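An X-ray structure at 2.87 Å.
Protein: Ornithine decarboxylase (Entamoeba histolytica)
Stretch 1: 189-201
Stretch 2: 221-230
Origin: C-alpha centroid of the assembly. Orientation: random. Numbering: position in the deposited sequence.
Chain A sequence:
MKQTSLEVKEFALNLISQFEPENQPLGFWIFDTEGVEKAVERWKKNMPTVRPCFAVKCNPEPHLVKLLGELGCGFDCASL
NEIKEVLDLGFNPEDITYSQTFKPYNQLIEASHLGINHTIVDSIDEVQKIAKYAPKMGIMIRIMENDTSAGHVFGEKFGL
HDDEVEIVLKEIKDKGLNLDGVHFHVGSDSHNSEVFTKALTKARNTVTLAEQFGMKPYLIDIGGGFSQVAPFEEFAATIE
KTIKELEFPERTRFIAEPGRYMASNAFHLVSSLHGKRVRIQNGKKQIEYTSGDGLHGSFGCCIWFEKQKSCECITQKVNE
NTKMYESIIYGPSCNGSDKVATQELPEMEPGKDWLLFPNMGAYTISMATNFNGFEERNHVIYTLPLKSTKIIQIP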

# COMPACT_ATOMS: atom_id res chain seq x y z
N ASP A 189 -15.03 6.80 10.98
CA ASP A 189 -15.46 7.28 12.29
C ASP A 189 -16.97 7.11 12.48
O ASP A 189 -17.68 8.05 12.86
CB ASP A 189 -15.05 8.75 12.48
CG ASP A 189 -15.52 9.64 11.34
OD1 ASP A 189 -15.09 9.43 10.19
OD2 ASP A 189 -16.32 10.57 11.61
N SER A 190 -17.46 5.90 12.21
CA SER A 190 -18.88 5.57 12.33
C SER A 190 -19.31 5.63 13.79
O SER A 190 -19.83 6.65 14.24
CB SER A 190 -19.17 4.19 11.73
OG SER A 190 -18.75 4.12 10.38
N HIS A 191 -19.09 4.53 14.52
CA HIS A 191 -19.32 4.44 15.97
C HIS A 191 -20.68 4.92 16.43
O HIS A 191 -21.54 4.11 16.77
CB HIS A 191 -18.20 5.14 16.74
CG HIS A 191 -16.81 4.76 16.28
ND1 HIS A 191 -16.32 3.51 16.42
CD2 HIS A 191 -15.81 5.51 15.68
CE1 HIS A 191 -15.07 3.46 15.93
NE2 HIS A 191 -14.76 4.69 15.47
N ASN A 192 -20.86 6.24 16.45
CA ASN A 192 -22.15 6.86 16.74
C ASN A 192 -23.21 6.42 15.73
O ASN A 192 -23.01 6.55 14.52
CB ASN A 192 -22.00 8.39 16.75
CG ASN A 192 -23.33 9.11 16.93
OD1 ASN A 192 -24.03 9.40 15.96
ND2 ASN A 192 -23.66 9.43 18.18
N SER A 193 -24.31 5.89 16.24
CA SER A 193 -25.38 5.32 15.41
C SER A 193 -26.23 6.40 14.74
O SER A 193 -26.70 6.20 13.62
CB SER A 193 -26.26 4.40 16.26
OG SER A 193 -27.18 3.67 15.47
N GLU A 194 -26.39 7.53 15.42
CA GLU A 194 -27.33 8.58 15.01
C GLU A 194 -27.01 9.26 13.67
O GLU A 194 -27.84 10.02 13.15
CB GLU A 194 -27.44 9.64 16.12
CG GLU A 194 -28.86 10.14 16.37
CD GLU A 194 -29.68 9.19 17.22
OE1 GLU A 194 -29.26 8.91 18.37
OE2 GLU A 194 -30.74 8.73 16.75
N VAL A 195 -25.83 9.00 13.13
CA VAL A 195 -25.45 9.54 11.82
C VAL A 195 -26.17 8.82 10.67
O VAL A 195 -26.45 9.43 9.64
CB VAL A 195 -23.91 9.54 11.58
CG1 VAL A 195 -23.22 10.51 12.53
CG2 VAL A 195 -23.32 8.14 11.71
N PHE A 196 -26.46 7.54 10.88
CA PHE A 196 -27.25 6.75 9.93
C PHE A 196 -28.71 7.19 9.95
O PHE A 196 -29.38 7.19 8.92
CB PHE A 196 -27.14 5.26 10.24
CG PHE A 196 -25.97 4.58 9.59
CD1 PHE A 196 -24.71 4.63 10.18
CD2 PHE A 196 -26.13 3.88 8.40
CE1 PHE A 196 -23.62 4.00 9.58
CE2 PHE A 196 -25.05 3.25 7.80
CZ PHE A 196 -23.80 3.31 8.39
N THR A 197 -29.19 7.55 11.14
CA THR A 197 -30.56 8.04 11.33
C THR A 197 -30.76 9.36 10.59
O THR A 197 -31.79 9.56 9.93
CB THR A 197 -30.88 8.23 12.83
OG1 THR A 197 -30.40 7.10 13.57
CG2 THR A 197 -32.38 8.38 13.04
N LYS A 198 -29.78 10.25 10.71
CA LYS A 198 -29.83 11.57 10.08
C LYS A 198 -29.68 11.47 8.56
O LYS A 198 -30.37 12.18 7.81
CB LYS A 198 -28.75 12.48 10.66
CG LYS A 198 -28.99 13.97 10.44
CD LYS A 198 -27.94 14.80 11.16
CE LYS A 198 -28.25 16.28 11.08
NZ LYS A 198 -27.24 17.10 11.80
N ALA A 199 -28.78 10.59 8.11
CA ALA A 199 -28.51 10.41 6.68
C ALA A 199 -29.68 9.77 5.93
O ALA A 199 -29.90 10.07 4.76
CB ALA A 199 -27.24 9.60 6.48
N LEU A 200 -30.42 8.89 6.62
CA LEU A 200 -31.62 8.27 6.06
C LEU A 200 -32.77 9.27 5.94
O LEU A 200 -33.53 9.24 4.97
CB LEU A 200 -32.06 7.07 6.90
CG LEU A 200 -31.36 5.73 6.68
CD1 LEU A 200 -31.69 4.77 7.82
CD2 LEU A 200 -31.74 5.12 5.34
N THR A 201 -32.89 10.14 6.94
CA THR A 201 -33.89 11.21 6.94
C THR A 201 -33.57 12.23 5.85
O THR A 201 -34.46 12.76 5.18
CB THR A 201 -33.98 11.91 8.31
OG1 THR A 201 -34.02 10.93 9.35
CG2 THR A 201 -35.23 12.78 8.41
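Stretch 2 (221-230) DIGGGFSQVA

Stretch 2 has no regular helix or strand, and it lies on stretch 1 as an irregular, glycine-rich loop. Its course is opposite to that of its partner: Ile-222 lies near Leu-200 on the helix, with CA atoms 7.6 Å apart, whereas Val-229 lies near His-191 in the loop before it, with CA atoms 4.9 Å apart. No hydrogen bond crosses between the two segments; the 485 Å² they bury rests on packing and on backbone oxygens set against side chains.

At the helical end, Ile-222 points its CA-to-CB bond toward stretch 1, with chi1 p and chi2 t. Leu-200 starts out sideways, but its m,t rotamer brings the end of the side chain nearer, so that Leu-200 CD2 meets Ile-222 CG2 at 3.7 Å. Just before Ile-222, Asp-221, chi1 t, reaches forward along its own chain, and its OD1 accepts a hydrogen bond from Gly-223 N at 3.0 Å, bracing the turn into the glycines.

Phe-196, one helical turn before Leu-200, covers the middle of the loop. With chi1 at -87° and chi2 at 83°, the ring reaches the glycine backbone: Phe-196 CZ is 3.5 Å from Gly-224 O, which lies at the ring edge near its plane, and Phe-196 CE2 is 3.8 Å from Ile-222 O. Phe-226 has its CA-to-CB bond directed away, yet chi1 m returns its ring, and Phe-226 CZ comes 4.4 Å from Phe-196 CE2. The two rings meet obliquely, planes at 46° and centroids 5.9 Å apart.

The glycines obey different rules. Gly-223 and Gly-225 have positive phi, which by itself favours glycine. At Gly-225 the contact adds a second demand: an ideal CB would sit 3.0 Å from Ser-190 OG, a clash. Gly-224 has negative phi, and its ideal CB would meet nothing of stretch 1.

At the far end, Ser-190, chi1 m, places OG 3.5 Å from Gly-225 O and CB 3.9 Å from Gln-228 CB. His-191 has its CA-to-CB bond pointing away, but the m rotamer swings the imidazole back, leaving His-191 CE1 3.5 Å from Gln-228 OE1. Gln-228 reaches it with chi1 between wells at -147° and chi2 p. The backbones approach closely here too: His-191 CA makes a CA-H...O contact with Gln-228 O at 3.6 Å. Val-229, chi1 t, closes the interface, its CG2 3.6 Å from His-191 O and its CG1 4.4 Å from Ser-193 CB.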

# COMPACT_ATOMS: atom_id res chain seq x y z
N ASP A 221 -29.07 3.36 -1.37
CA ASP A 221 -27.84 2.70 -0.96
C ASP A 221 -27.32 3.35 0.32
O ASP A 221 -26.80 4.47 0.30
CB ASP A 221 -26.78 2.77 -2.07
CG ASP A 221 -25.67 1.75 -1.90
OD1 ASP A 221 -25.30 1.42 -0.76
OD2 ASP A 221 -25.16 1.27 -2.94
N ILE A 222 -27.47 2.63 1.44
CA ILE A 222 -27.07 3.15 2.75
C ILE A 222 -25.55 3.09 2.97
O ILE A 222 -25.05 3.57 4.00
CB ILE A 222 -27.84 2.47 3.91
CG1 ILE A 222 -27.59 0.96 3.92
CG2 ILE A 222 -29.32 2.79 3.81
CD1 ILE A 222 -28.00 0.28 5.21
N GLY A 223 -24.84 2.51 2.01
CA GLY A 223 -23.38 2.47 2.01
C GLY A 223 -22.78 1.41 2.91
O GLY A 223 -23.41 0.38 3.17
N GLY A 224 -21.56 1.67 3.37
CA GLY A 224 -20.84 0.74 4.24
C GLY A 224 -20.61 1.30 5.63
O GLY A 224 -21.41 2.08 6.14
N GLY A 225 -19.50 0.89 6.23
CA GLY A 225 -19.14 1.31 7.59
C GLY A 225 -19.85 0.50 8.65
O GLY A 225 -20.28 1.04 9.68
N PHE A 226 -19.98 -0.81 8.41
CA PHE A 226 -20.61 -1.72 9.36
C PHE A 226 -19.57 -2.41 10.24
O PHE A 226 -18.37 -2.28 9.99
CB PHE A 226 -21.49 -2.74 8.63
CG PHE A 226 -22.68 -2.14 7.95
CD1 PHE A 226 -23.87 -1.92 8.64
CD2 PHE A 226 -22.62 -1.78 6.60
CE1 PHE A 226 -24.96 -1.36 8.01
CE2 PHE A 226 -23.71 -1.22 5.97
CZ PHE A 226 -24.89 -1.00 6.67
N SER A 227 -20.04 -3.13 11.25
CA SER A 227 -19.19 -3.73 12.29
C SER A 227 -18.30 -2.69 12.99
O SER A 227 -17.29 -3.03 13.61
CB SER A 227 -18.35 -4.90 11.74
OG SER A 227 -17.29 -4.46 10.92
N GLN A 228 -18.69 -1.42 12.86
CA GLN A 228 -18.05 -0.32 13.58
C GLN A 228 -19.02 0.23 14.62
O GLN A 228 -18.63 0.98 15.51
CB GLN A 228 -17.60 0.77 12.61
CG GLN A 228 -16.32 1.49 13.03
CD GLN A 228 -15.12 0.56 13.12
OE1 GLN A 228 -14.48 0.45 14.17
NE2 GLN A 228 -14.81 -0.12 12.02
N VAL A 229 -20.28 -0.16 14.48
CA VAL A 229 -21.29 0.01 15.53
C VAL A 229 -21.49 -1.38 16.14
O VAL A 229 -22.19 -2.23 15.56
CB VAL A 229 -22.61 0.59 14.99
CG1 VAL A 229 -23.54 0.95 16.14
CG2 VAL A 229 -22.35 1.82 14.13
N ALA A 230 -20.88 -1.60 17.30
CA ALA A 230 -20.66 -2.94 17.87
C ALA A 230 -21.88 -3.85 18.08
O ALA A 230 -21.83 -5.01 17.66
CB ALA A 230 -19.85 -2.85 19.16